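Local coordinates for nitrogenase molybdenum-iron protein alpha chain (Clostridium pasteurianum, PDB 4WES) that forms, with the beta chain, the molybdenum-iron component of nitrogenase, which reduces dinitrogen to ammonia at an iron-sulfur-molybdenum cluster, at the interface of chains A and B and the interface of chains A and C. Sequence-based numbering; all coordinates share one arbitrary frame. Chains: chain A, Nitrogenase molybdenum-iron protein alpha chain; chain B/C, Nitrogenase molybdenum-iron protein beta chain.

Contact 1: the interface of chains A and B. Residues chain A 12-13, 47, 445, 447; chain B 93-95.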
loop_
_atom_site.group_PDB
_atom_site.type_symbol
_atom_site.label_atom_id
_atom_site.label_comp_id
_atom_site.label_asym_id
_atom_site.label_seq_id
_atom_site.Cartn_x
_atom_site.Cartn_y
_atom_site.Cartn_z
ATOM N N LYS A 12 13.249 -21.019 41.811
ATOM C CA LYS A 12 14.466 -20.840 41.002
ATOM C C LYS A 12 15.345 -19.659 41.451
ATOM O O LYS A 12 16.534 -19.558 41.060
ATOM C CB LYS A 12 14.083 -20.673 39.523
ATOM C CG LYS A 12 15.222 -20.846 38.541
ATOM C CD LYS A 12 14.696 -20.773 37.114
ATOM C CE LYS A 12 15.764 -21.030 36.062
ATOM N NZ LYS A 12 15.221 -20.801 34.683
ATOM N N TYR A 13 14.780 -18.778 42.273
ATOM C CA TYR A 13 15.548 -17.636 42.740
ATOM C C TYR A 13 16.739 -18.071 43.594
ATOM O O TYR A 13 16.625 -19.013 44.397
ATOM C CB TYR A 13 14.673 -16.762 43.602
ATOM C CG TYR A 13 13.592 -15.939 42.924
ATOM C CD1 TYR A 13 13.894 -15.014 41.927
ATOM C CD2 TYR A 13 12.301 -15.939 43.413
ATOM C CE1 TYR A 13 12.914 -14.214 41.368
ATOM C CE2 TYR A 13 11.318 -15.137 42.871
ATOM C CZ TYR A 13 11.636 -14.287 41.838
ATOM O OH TYR A 13 10.702 -13.400 41.371
ATOM N N ILE A 47 16.384 -8.680 37.184
ATOM C CA ILE A 47 15.260 -9.582 37.320
ATOM C C ILE A 47 14.271 -9.547 36.125
ATOM O O ILE A 47 13.387 -10.393 36.058
ATOM C CB ILE A 47 14.613 -9.297 38.700
ATOM C CG1 ILE A 47 14.028 -10.581 39.300
ATOM C CG2 ILE A 47 13.599 -8.172 38.590
ATOM C CD1 ILE A 47 13.767 -10.591 40.788
ATOM N N ASN A 445 7.982 -10.228 37.625
ATOM C CA ASN A 445 9.020 -10.253 36.599
ATOM C C ASN A 445 8.768 -11.360 35.592
ATOM O O ASN A 445 7.828 -12.129 35.715
ATOM C CB ASN A 445 10.393 -10.320 37.252
ATOM C CG ASN A 445 10.567 -11.555 38.083
ATOM O OD1 ASN A 445 10.343 -12.682 37.613
ATOM N ND2 ASN A 445 10.989 -11.382 39.336
ATOM N N HIS A 447 10.368 -14.172 34.945
ATOM C CA HIS A 447 10.376 -15.485 35.561
ATOM C C HIS A 447 9.051 -15.804 36.229
ATOM O O HIS A 447 8.472 -16.889 36.025
ATOM C CB HIS A 447 11.516 -15.570 36.609
ATOM C CG HIS A 447 11.363 -16.721 37.532
ATOM N ND1 HIS A 447 11.706 -18.012 37.170
ATOM C CD2 HIS A 447 10.798 -16.809 38.765
ATOM C CE1 HIS A 447 11.364 -18.831 38.142
ATOM N NE2 HIS A 447 10.823 -18.137 39.127
ATOM N N SER B 93 21.333 -16.998 36.815
ATOM C CA SER B 93 20.530 -18.002 37.544
ATOM C C SER B 93 19.126 -18.146 36.988
ATOM O O SER B 93 18.650 -19.271 36.800
ATOM C CB SER B 93 20.479 -17.661 39.042
ATOM O OG SER B 93 19.813 -16.403 39.310
ATOM N N LEU B 94 18.436 -17.035 36.715
ATOM C CA LEU B 94 17.057 -17.100 36.274
ATOM C C LEU B 94 16.923 -17.307 34.800
ATOM O O LEU B 94 15.965 -17.960 34.374
ATOM C CB LEU B 94 16.294 -15.833 36.646
ATOM C CG LEU B 94 15.985 -15.594 38.099
ATOM C CD1 LEU B 94 15.272 -14.250 38.263
ATOM C CD2 LEU B 94 15.120 -16.712 38.666
ATOM N N TYR B 95 17.785 -16.658 34.006
ATOM C CA TYR B 95 17.562 -16.547 32.578
ATOM C C TYR B 95 18.630 -17.181 31.708
ATOM O O TYR B 95 18.418 -17.337 30.507
ATOM C CB TYR B 95 17.349 -15.066 32.221
ATOM C CG TYR B 95 16.200 -14.436 33.013
ATOM C CD1 TYR B 95 14.935 -15.005 32.993
ATOM C CD2 TYR B 95 16.417 -13.341 33.829
ATOM C CE1 TYR B 95 13.895 -14.476 33.741
ATOM C CE2 TYR B 95 15.367 -12.782 34.562
ATOM C CZ TYR B 95 14.124 -13.382 34.528
ATOM O OH TYR B 95 13.077 -12.847 35.255
HETATM O O HOH W 1 13.247 -18.234 34.873
HETATM O O HOH W 2 16.772 -20.331 32.442
#
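B:Leu94 and B:Tyr95 close the C-terminal end of beta-chain helix 81-95 and meet loop residues A:Lys12, A:Tyr13 and A:Ile47 and the start of alpha-chain helix 446-456, with phi of B:Tyr95 stretched to -118° as the helix ends. Such a helix end leaves carbonyls needing donors, which suits a long cationic side chain. With CG anti to the backbone N (chi1 -165°) and the chain extended beyond, A:Lys12 gives a hydrogen bond from its ammonium NZ to B:Leu94 O at 3.0 Å, arriving above the carbonyl plane. Water 1 also joins this oxygen to A:His447, lying in the imidazole plane 2.8 Å from ND1. Both methyls of B:Leu94 touch the A:Tyr13 ring, CD1 meeting CE1 at 3.9 Å; CD1 also packs on A:Ile47 CG1, and CD2 also sits over the rim of one face of the A:His447 ring. A phenol, able both to give and to accept, suits B:Tyr95. Its OH donates to A:Ile47 O at 2.6 Å and receives the backbone N-H of A:His447 at 3.0 Å. A:Asn445 ND2 donates to A:Tyr13 OH at 2.9 Å, tying the loop of A:Tyr13 to the segment before helix 446-456. The site fastens three separate alpha-chain segments to one beta-chain helix end.

Contact 2: the interface of chains A and C. Residues chain A 479, 485-487, 502; chain C 308-309, 458.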
loop_
_atom_site.group_PDB
_atom_site.type_symbol
_atom_site.label_atom_id
_atom_site.label_comp_id
_atom_site.label_asym_id
_atom_site.label_seq_id
_atom_site.Cartn_x
_atom_site.Cartn_y
_atom_site.Cartn_z
ATOM N N LYS A 479 -4.298 -8.893 26.198
ATOM C CA LYS A 479 -4.763 -7.552 25.865
ATOM C C LYS A 479 -4.119 -6.558 26.800
ATOM O O LYS A 479 -3.990 -6.783 28.011
ATOM C CB LYS A 479 -6.291 -7.477 25.902
ATOM C CG LYS A 479 -6.965 -8.211 24.725
ATOM C CD LYS A 479 -6.587 -7.646 23.382
ATOM C CE LYS A 479 -7.331 -8.210 22.191
ATOM N NZ LYS A 479 -6.909 -7.505 20.950
ATOM N N ASP A 485 -4.623 -1.495 23.489
ATOM C CA ASP A 485 -4.408 -1.930 22.123
ATOM C C ASP A 485 -4.959 -0.913 21.136
ATOM O O ASP A 485 -5.477 -1.226 20.082
ATOM C CB ASP A 485 -4.991 -3.326 21.888
ATOM C CG ASP A 485 -4.159 -4.393 22.568
ATOM O OD1 ASP A 485 -4.624 -4.949 23.599
ATOM O OD2 ASP A 485 -3.025 -4.685 22.092
ATOM N N TYR A 486 -4.789 0.386 21.461
ATOM C CA TYR A 486 -5.017 1.447 20.488
ATOM C C TYR A 486 -6.520 1.613 20.204
ATOM O O TYR A 486 -6.888 2.088 19.140
ATOM C CB TYR A 486 -4.133 1.257 19.188
ATOM C CG TYR A 486 -2.802 0.693 19.617
ATOM C CD1 TYR A 486 -1.965 1.395 20.456
ATOM C CD2 TYR A 486 -2.435 -0.606 19.302
ATOM C CE1 TYR A 486 -0.842 0.860 20.984
ATOM C CE2 TYR A 486 -1.291 -1.177 19.835
ATOM C CZ TYR A 486 -0.516 -0.459 20.698
ATOM O OH TYR A 486 0.593 -1.071 21.249
ATOM N N ASN A 487 -7.308 1.295 21.224
ATOM C CA ASN A 487 -8.758 1.416 21.234
ATOM C C ASN A 487 -9.221 2.321 22.388
ATOM O O ASN A 487 -8.432 2.876 23.137
ATOM C CB ASN A 487 -9.398 0.034 21.406
ATOM C CG ASN A 487 -9.019 -0.912 20.303
ATOM O OD1 ASN A 487 -9.158 -0.595 19.120
ATOM N ND2 ASN A 487 -8.483 -2.087 20.676
ATOM N N GLU A 502 -13.752 -6.103 21.873
ATOM C CA GLU A 502 -12.358 -6.356 21.619
ATOM C C GLU A 502 -11.895 -7.656 22.273
ATOM O O GLU A 502 -11.055 -8.394 21.716
ATOM C CB GLU A 502 -11.502 -5.162 22.037
ATOM C CG GLU A 502 -11.639 -3.996 21.074
ATOM C CD GLU A 502 -11.010 -4.222 19.703
ATOM O OE1 GLU A 502 -10.078 -4.976 19.619
ATOM O OE2 GLU A 502 -11.437 -3.537 18.755
ATOM N N GLN C 308 -6.755 -7.697 15.557
ATOM C CA GLN C 308 -7.864 -6.835 15.975
ATOM C C GLN C 308 -8.493 -6.125 14.801
ATOM O O GLN C 308 -9.671 -5.725 14.861
ATOM C CB GLN C 308 -7.385 -5.801 17.020
ATOM C CG GLN C 308 -6.607 -4.646 16.402
ATOM C CD GLN C 308 -5.837 -3.876 17.459
ATOM O OE1 GLN C 308 -4.740 -4.280 17.860
ATOM N NE2 GLN C 308 -6.418 -2.813 17.925
ATOM N N TYR C 309 -7.708 -5.883 13.732
ATOM C CA TYR C 309 -8.176 -5.133 12.578
ATOM C C TYR C 309 -8.887 -6.001 11.570
ATOM O O TYR C 309 -9.433 -5.482 10.594
ATOM C CB TYR C 309 -6.998 -4.391 11.934
ATOM C CG TYR C 309 -6.330 -3.416 12.876
ATOM C CD1 TYR C 309 -7.006 -2.280 13.286
ATOM C CD2 TYR C 309 -5.101 -3.678 13.428
ATOM C CE1 TYR C 309 -6.435 -1.404 14.213
ATOM C CE2 TYR C 309 -4.528 -2.828 14.348
ATOM C CZ TYR C 309 -5.205 -1.695 14.749
ATOM O OH TYR C 309 -4.633 -0.810 15.648
ATOM N N ARG C 458 -0.293 1.777 16.208
ATOM C CA ARG C 458 -1.478 0.998 15.841
ATOM C C ARG C 458 -1.111 -0.486 15.931
ATOM O O ARG C 458 0.088 -0.811 15.947
ATOM C CB ARG C 458 -1.970 1.280 14.435
ATOM C CG ARG C 458 -2.488 2.694 14.208
ATOM C CD ARG C 458 -3.901 2.882 14.721
ATOM N NE ARG C 458 -4.411 4.174 14.295
ATOM C CZ ARG C 458 -5.645 4.588 14.537
ATOM N NH1 ARG C 458 -6.469 3.825 15.216
ATOM N NH2 ARG C 458 -6.025 5.818 14.167
ATOM O OXT ARG C 458 -2.047 -1.326 15.949
HETATM O O HOH W 3 -2.551 -4.445 19.436
HETATM O O HOH W 4 -6.444 1.239 16.479
HETATM O O HOH W 5 -4.343 -6.859 19.778
#
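C:Gln308 presents its amide to the backbone of A:Asp485 at this alpha-beta interface of the tetramer. NE2 donates to A:Asp485 O at 2.8 Å, 169° at the hydrogen, with the acceptor in the amide plane and the donor nearly along the C=O axis. At the other end, water 3 lies 2.7 Å from OE1 and also 2.7 Å from A:Asp485 OD2. Glutamine suits the place because one flat group serves a carbonyl and a water together. The A:Tyr486 ring brings CD2 to 3.5 Å from OXT of C:Arg458, the beta-chain C-terminus. Further out, the C:Gln308 chain is held by its neighbour: CG lies over the centre of the C:Tyr309 ring, 3.4 Å above its plane, and stands between the backbone N and the carbonyl carbon (chi1 77°). The phenol OH of C:Tyr309 donates to C:Arg458 OXT at 2.7 Å and so steadies the chain end. Water 4 links that phenol, C:Arg458 NH1 and A:Tyr486 O, which lies 2.8 Å away. On the opposite flank the ammonium NZ of A:Lys479 holds water 5 at 2.9 Å, and water 5 in turn meets water 3. The site joins the alpha chain to the C:Gln308 turn by a direct amide bond and waters, and to the beta-chain C-terminus by A:Tyr486 packing and water 4.

Contact 3: the interface of chains A and C. Residues chain A 514-519; chain C 274, 277-278, 296, 427.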
loop_
_atom_site.group_PDB
_atom_site.type_symbol
_atom_site.label_atom_id
_atom_site.label_comp_id
_atom_site.label_asym_id
_atom_site.label_seq_id
_atom_site.Cartn_x
_atom_site.Cartn_y
_atom_site.Cartn_z
ATOM N N MET A 514 -4.374 -22.603 14.926
ATOM C CA MET A 514 -3.629 -22.964 13.728
ATOM C C MET A 514 -2.128 -22.992 13.966
ATOM O O MET A 514 -1.359 -23.177 13.022
ATOM C CB MET A 514 -3.920 -21.990 12.607
ATOM C CG MET A 514 -5.364 -21.933 12.191
ATOM S SD MET A 514 -5.616 -20.566 11.051
ATOM C CE MET A 514 -7.375 -20.527 11.056
ATOM N N ILE A 515 -1.707 -22.839 15.216
ATOM C CA ILE A 515 -0.291 -22.669 15.505
ATOM C C ILE A 515 0.532 -23.920 15.166
ATOM O O ILE A 515 1.637 -23.797 14.647
ATOM C CB ILE A 515 -0.127 -22.243 16.963
ATOM C CG1 ILE A 515 -0.650 -20.814 17.145
ATOM C CG2 ILE A 515 1.310 -22.352 17.425
ATOM C CD1 ILE A 515 -0.718 -20.309 18.561
ATOM N N THR A 516 0.022 -25.110 15.439
ATOM C CA THR A 516 0.784 -26.337 15.152
ATOM C C THR A 516 0.626 -26.685 13.684
ATOM O O THR A 516 -0.503 -26.843 13.220
ATOM C CB THR A 516 0.287 -27.499 16.007
ATOM O OG1 THR A 516 0.381 -27.136 17.381
ATOM C CG2 THR A 516 1.060 -28.785 15.756
ATOM N N PRO A 517 1.744 -26.865 12.965
ATOM C CA PRO A 517 1.655 -27.228 11.553
ATOM C C PRO A 517 1.233 -28.682 11.385
ATOM O O PRO A 517 1.438 -29.506 12.278
ATOM C CB PRO A 517 3.075 -27.018 11.049
ATOM C CG PRO A 517 3.929 -27.243 12.240
ATOM C CD PRO A 517 3.147 -26.696 13.391
ATOM N N PRO A 518 0.666 -29.016 10.210
ATOM C CA PRO A 518 0.091 -30.353 10.064
ATOM C C PRO A 518 1.129 -31.460 9.928
ATOM O O PRO A 518 0.771 -32.629 9.991
ATOM C CB PRO A 518 -0.751 -30.246 8.797
ATOM C CG PRO A 518 -0.141 -29.096 8.063
ATOM C CD PRO A 518 0.282 -28.128 9.113
ATOM N N TRP A 519 2.388 -31.122 9.746
ATOM C CA TRP A 519 3.439 -32.138 9.715
ATOM C C TRP A 519 3.984 -32.443 11.118
ATOM O O TRP A 519 4.919 -33.256 11.267
ATOM C CB TRP A 519 4.558 -31.720 8.782
ATOM C CG TRP A 519 5.132 -30.349 9.005
ATOM C CD1 TRP A 519 6.142 -30.014 9.838
ATOM C CD2 TRP A 519 4.707 -29.116 8.352
ATOM N NE1 TRP A 519 6.393 -28.660 9.743
ATOM C CE2 TRP A 519 5.533 -28.097 8.831
ATOM C CE3 TRP A 519 3.755 -28.816 7.383
ATOM C CZ2 TRP A 519 5.423 -26.773 8.380
ATOM C CZ3 TRP A 519 3.629 -27.508 6.948
ATOM C CH2 TRP A 519 4.472 -26.514 7.438
ATOM N N ASP C 274 -0.796 -25.261 3.531
ATOM C CA ASP C 274 -0.533 -26.467 4.288
ATOM C C ASP C 274 -0.851 -27.741 3.474
ATOM O O ASP C 274 -0.058 -28.693 3.487
ATOM C CB ASP C 274 -1.381 -26.513 5.566
ATOM C CG ASP C 274 -0.895 -25.610 6.696
ATOM O OD1 ASP C 274 0.168 -24.964 6.591
ATOM O OD2 ASP C 274 -1.644 -25.532 7.709
ATOM N N ILE C 277 1.905 -28.291 0.876
ATOM C CA ILE C 277 3.149 -28.779 1.469
ATOM C C ILE C 277 2.975 -30.234 1.908
ATOM O O ILE C 277 3.861 -31.063 1.689
ATOM C CB ILE C 277 3.570 -27.881 2.663
ATOM C CG1 ILE C 277 3.912 -26.472 2.185
ATOM C CG2 ILE C 277 4.758 -28.486 3.396
ATOM C CD1 ILE C 277 5.043 -26.377 1.201
ATOM N N MET C 278 1.846 -30.557 2.530
ATOM C CA MET C 278 1.587 -31.936 2.951
ATOM C C MET C 278 1.525 -32.876 1.756
ATOM O O MET C 278 2.030 -34.015 1.834
ATOM C CB MET C 278 0.310 -32.028 3.785
ATOM C CG MET C 278 0.444 -31.377 5.132
ATOM S SD MET C 278 1.722 -32.060 6.196
ATOM C CE MET C 278 1.021 -33.642 6.582
ATOM N N ARG C 296 5.725 -20.276 7.689
ATOM C CA ARG C 296 4.386 -20.509 8.184
ATOM C C ARG C 296 4.197 -19.856 9.547
ATOM O O ARG C 296 3.156 -19.239 9.805
ATOM C CB ARG C 296 4.080 -22.013 8.258
ATOM C CG ARG C 296 2.671 -22.288 8.725
ATOM C CD ARG C 296 2.462 -23.810 8.873
ATOM N NE ARG C 296 1.054 -24.148 9.106
ATOM C CZ ARG C 296 0.408 -24.018 10.251
ATOM N NH1 ARG C 296 1.020 -23.612 11.352
ATOM N NH2 ARG C 296 -0.890 -24.283 10.280
ATOM N N TYR C 427 3.093 -19.322 2.033
ATOM C CA TYR C 427 3.111 -18.545 3.288
ATOM C C TYR C 427 3.616 -17.128 3.018
ATOM O O TYR C 427 3.126 -16.158 3.596
ATOM C CB TYR C 427 3.970 -19.270 4.334
ATOM C CG TYR C 427 3.519 -20.688 4.578
ATOM C CD1 TYR C 427 2.252 -21.001 5.024
ATOM C CD2 TYR C 427 4.381 -21.742 4.359
ATOM C CE1 TYR C 427 1.836 -22.304 5.248
ATOM C CE2 TYR C 427 3.957 -23.044 4.560
ATOM C CZ TYR C 427 2.718 -23.353 5.002
ATOM O OH TYR C 427 2.346 -24.657 5.187
#
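C:Arg296, on helix 290-305 of a NifD/NifK-family beta chain, holds A:Met514 in the C-terminal tail of the alpha chain. The polar bonds across run to the tail backbone: NH1 and NH2 both grip A:Met514 O, at 2.9 and 3.0 Å, with the acceptor in the guanidinium plane. Arginine suits this place because its remaining edge can also serve an acid. That edge makes a side-on salt bridge to C:Asp274 of helix 270-284, NE to OD1 at 2.8 Å and NH2 to OD2, the latter on its syn lone pair. The phenol OH of C:Tyr427 donates to the anti lone pair of OD1 at 2.6 Å. Two partners thus fix the carboxylate's rotation.

In the packing, A:Pro517 lies between two flat groups, CA over the centre of the guanidinium and CB 3.4 Å above the indole plane of A:Trp519. The A:Pro518 ring crosses C:Asp274 and lays CG against C:Met278 CG at 3.8 Å. The bent methionine chain rests its sulfur SD against A:Trp519 CB. A:Trp519 reaches tip to tip toward C:Tyr427, whose OH lies in the indole plane, 3.6 Å from CZ3. Its CH2 touches C:Arg296 CD, and C:Ile277 CG2 meets CZ3, as suits the broad carbocyclic end of an indole.

Contact 4: the interface of chains A and B. Residues chain A 55-56, 82-83; chain B 23, 51-52.
A:Tyr82 packs along B:Tyr51 and B:His52, consecutive residues of beta-chain helix 46-60, and can be followed outward from its CB. That methylene sits over the face of the B:Tyr51 ring, 3.5 Å from the centroid, in a CH-pi contact. CG then meets B:Tyr51 CB at 3.6 Å, since the two tyrosines slide past each other in opposite directions. With CG beside the backbone N (chi1 -66°), the ring runs on towards B:His52 and crosses its side chain at about a right angle. CE2 packs against B:His52 CD2 at 3.3 Å, and CD2 of A:Tyr82 lies in the plane of the imidazole, at its edge. CE2 also faces B:Cys23 SG at 4.1 Å. At the tip, OH shares water 6 with the backbone O of B:Cys23, 2.7 Å from each, and this water lies over the centre of the imidazole face. Tyrosine suits the place by joining a long apolar flank to a polar end. In the reverse direction B:Tyr51 points its OH at alpha-chain methyls, 3.4 Å from A:Ala56 CB and 3.5 Å from A:Thr83 CG2. B:Cys23 is a ligand of the shared [8Fe-7S] cluster, and the site packs the two chains closely beside it.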
loop_
_atom_site.group_PDB
_atom_site.type_symbol
_atom_site.label_atom_id
_atom_site.label_comp_id
_atom_site.label_asym_id
_atom_site.label_seq_id
_atom_site.Cartn_x
_atom_site.Cartn_y
_atom_site.Cartn_z
ATOM N N TYR A 55 10.770 10.082 36.119
ATOM C CA TYR A 55 10.500 11.030 35.067
ATOM C C TYR A 55 9.267 10.610 34.276
ATOM O O TYR A 55 8.395 11.421 33.963
ATOM C CB TYR A 55 11.717 11.189 34.146
ATOM C CG TYR A 55 11.389 11.752 32.797
ATOM C CD1 TYR A 55 11.105 10.928 31.728
ATOM C CD2 TYR A 55 11.317 13.131 32.586
ATOM C CE1 TYR A 55 10.777 11.422 30.505
ATOM C CE2 TYR A 55 10.980 13.636 31.357
ATOM C CZ TYR A 55 10.710 12.805 30.293
ATOM O OH TYR A 55 10.411 13.322 29.066
ATOM N N ALA A 56 9.127 9.302 33.999
ATOM C CA ALA A 56 7.922 8.803 33.355
ATOM C C ALA A 56 6.701 9.150 34.187
ATOM O O ALA A 56 5.704 9.652 33.680
ATOM C CB ALA A 56 8.041 7.291 33.141
ATOM N N TYR A 82 10.736 9.217 23.958
ATOM C CA TYR A 82 9.946 8.110 24.472
ATOM C C TYR A 82 8.650 8.557 25.167
ATOM O O TYR A 82 7.862 7.700 25.582
ATOM C CB TYR A 82 10.818 7.203 25.351
ATOM C CG TYR A 82 11.884 6.542 24.525
ATOM C CD1 TYR A 82 11.550 5.677 23.492
ATOM C CD2 TYR A 82 13.233 6.768 24.766
ATOM C CE1 TYR A 82 12.518 5.085 22.689
ATOM C CE2 TYR A 82 14.198 6.188 23.954
ATOM C CZ TYR A 82 13.844 5.338 22.936
ATOM O OH TYR A 82 14.783 4.718 22.128
ATOM N N THR A 83 8.387 9.877 25.172
ATOM C CA THR A 83 7.109 10.418 25.619
ATOM C C THR A 83 6.311 10.992 24.461
ATOM O O THR A 83 5.291 11.670 24.672
ATOM C CB THR A 83 7.265 11.427 26.755
ATOM O OG1 THR A 83 7.984 12.594 26.310
ATOM C CG2 THR A 83 7.952 10.793 27.950
ATOM N N CYS B 23 18.037 8.192 21.363
ATOM C CA CYS B 23 19.349 8.098 22.015
ATOM C C CYS B 23 20.052 6.777 21.770
ATOM O O CYS B 23 19.466 5.752 21.389
ATOM C CB CYS B 23 19.245 8.385 23.515
ATOM S SG CYS B 23 18.057 7.381 24.450
ATOM N N TYR B 51 11.737 1.895 28.275
ATOM C CA TYR B 51 11.442 2.639 27.063
ATOM C C TYR B 51 12.054 2.014 25.825
ATOM O O TYR B 51 11.467 1.984 24.741
ATOM C CB TYR B 51 11.919 4.084 27.194
ATOM C CG TYR B 51 11.072 5.035 27.991
ATOM C CD1 TYR B 51 9.695 4.889 28.144
ATOM C CD2 TYR B 51 11.642 6.209 28.484
ATOM C CE1 TYR B 51 8.916 5.851 28.777
ATOM C CE2 TYR B 51 10.873 7.181 29.121
ATOM C CZ TYR B 51 9.524 7.009 29.248
ATOM O OH TYR B 51 8.801 7.996 29.891
ATOM N N HIS B 52 13.286 1.526 25.964
ATOM C CA HIS B 52 14.049 1.010 24.795
ATOM C C HIS B 52 13.512 -0.338 24.351
ATOM O O HIS B 52 13.339 -0.587 23.150
ATOM C CB HIS B 52 15.550 1.000 25.137
ATOM C CG HIS B 52 16.033 2.370 25.517
ATOM N ND1 HIS B 52 17.238 2.564 26.139
ATOM C CD2 HIS B 52 15.407 3.570 25.461
ATOM C CE1 HIS B 52 17.346 3.842 26.433
ATOM N NE2 HIS B 52 16.249 4.476 26.039
HETATM O O HOH W 6 17.426 4.718 22.870
#

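The alpha chain meets one beta chain at contacts 1 and 4, whose centres lie about 25 Å apart, and the other beta chain at contacts 2 and 3, about 27 Å apart. No residue is shared. Contacts 2 and 4 are about 22 Å from each other, although different beta chains take part, whereas contacts 3 and 4 are about 40 Å apart. On the alpha chain the N-terminal segment serves contact 1 and the C-terminal tail contact 3; contact 2 uses the C-terminus of the beta chain. Each alpha chain thus bridges both beta chains, as the tetramer requires, with contact 4 beside the shared cluster.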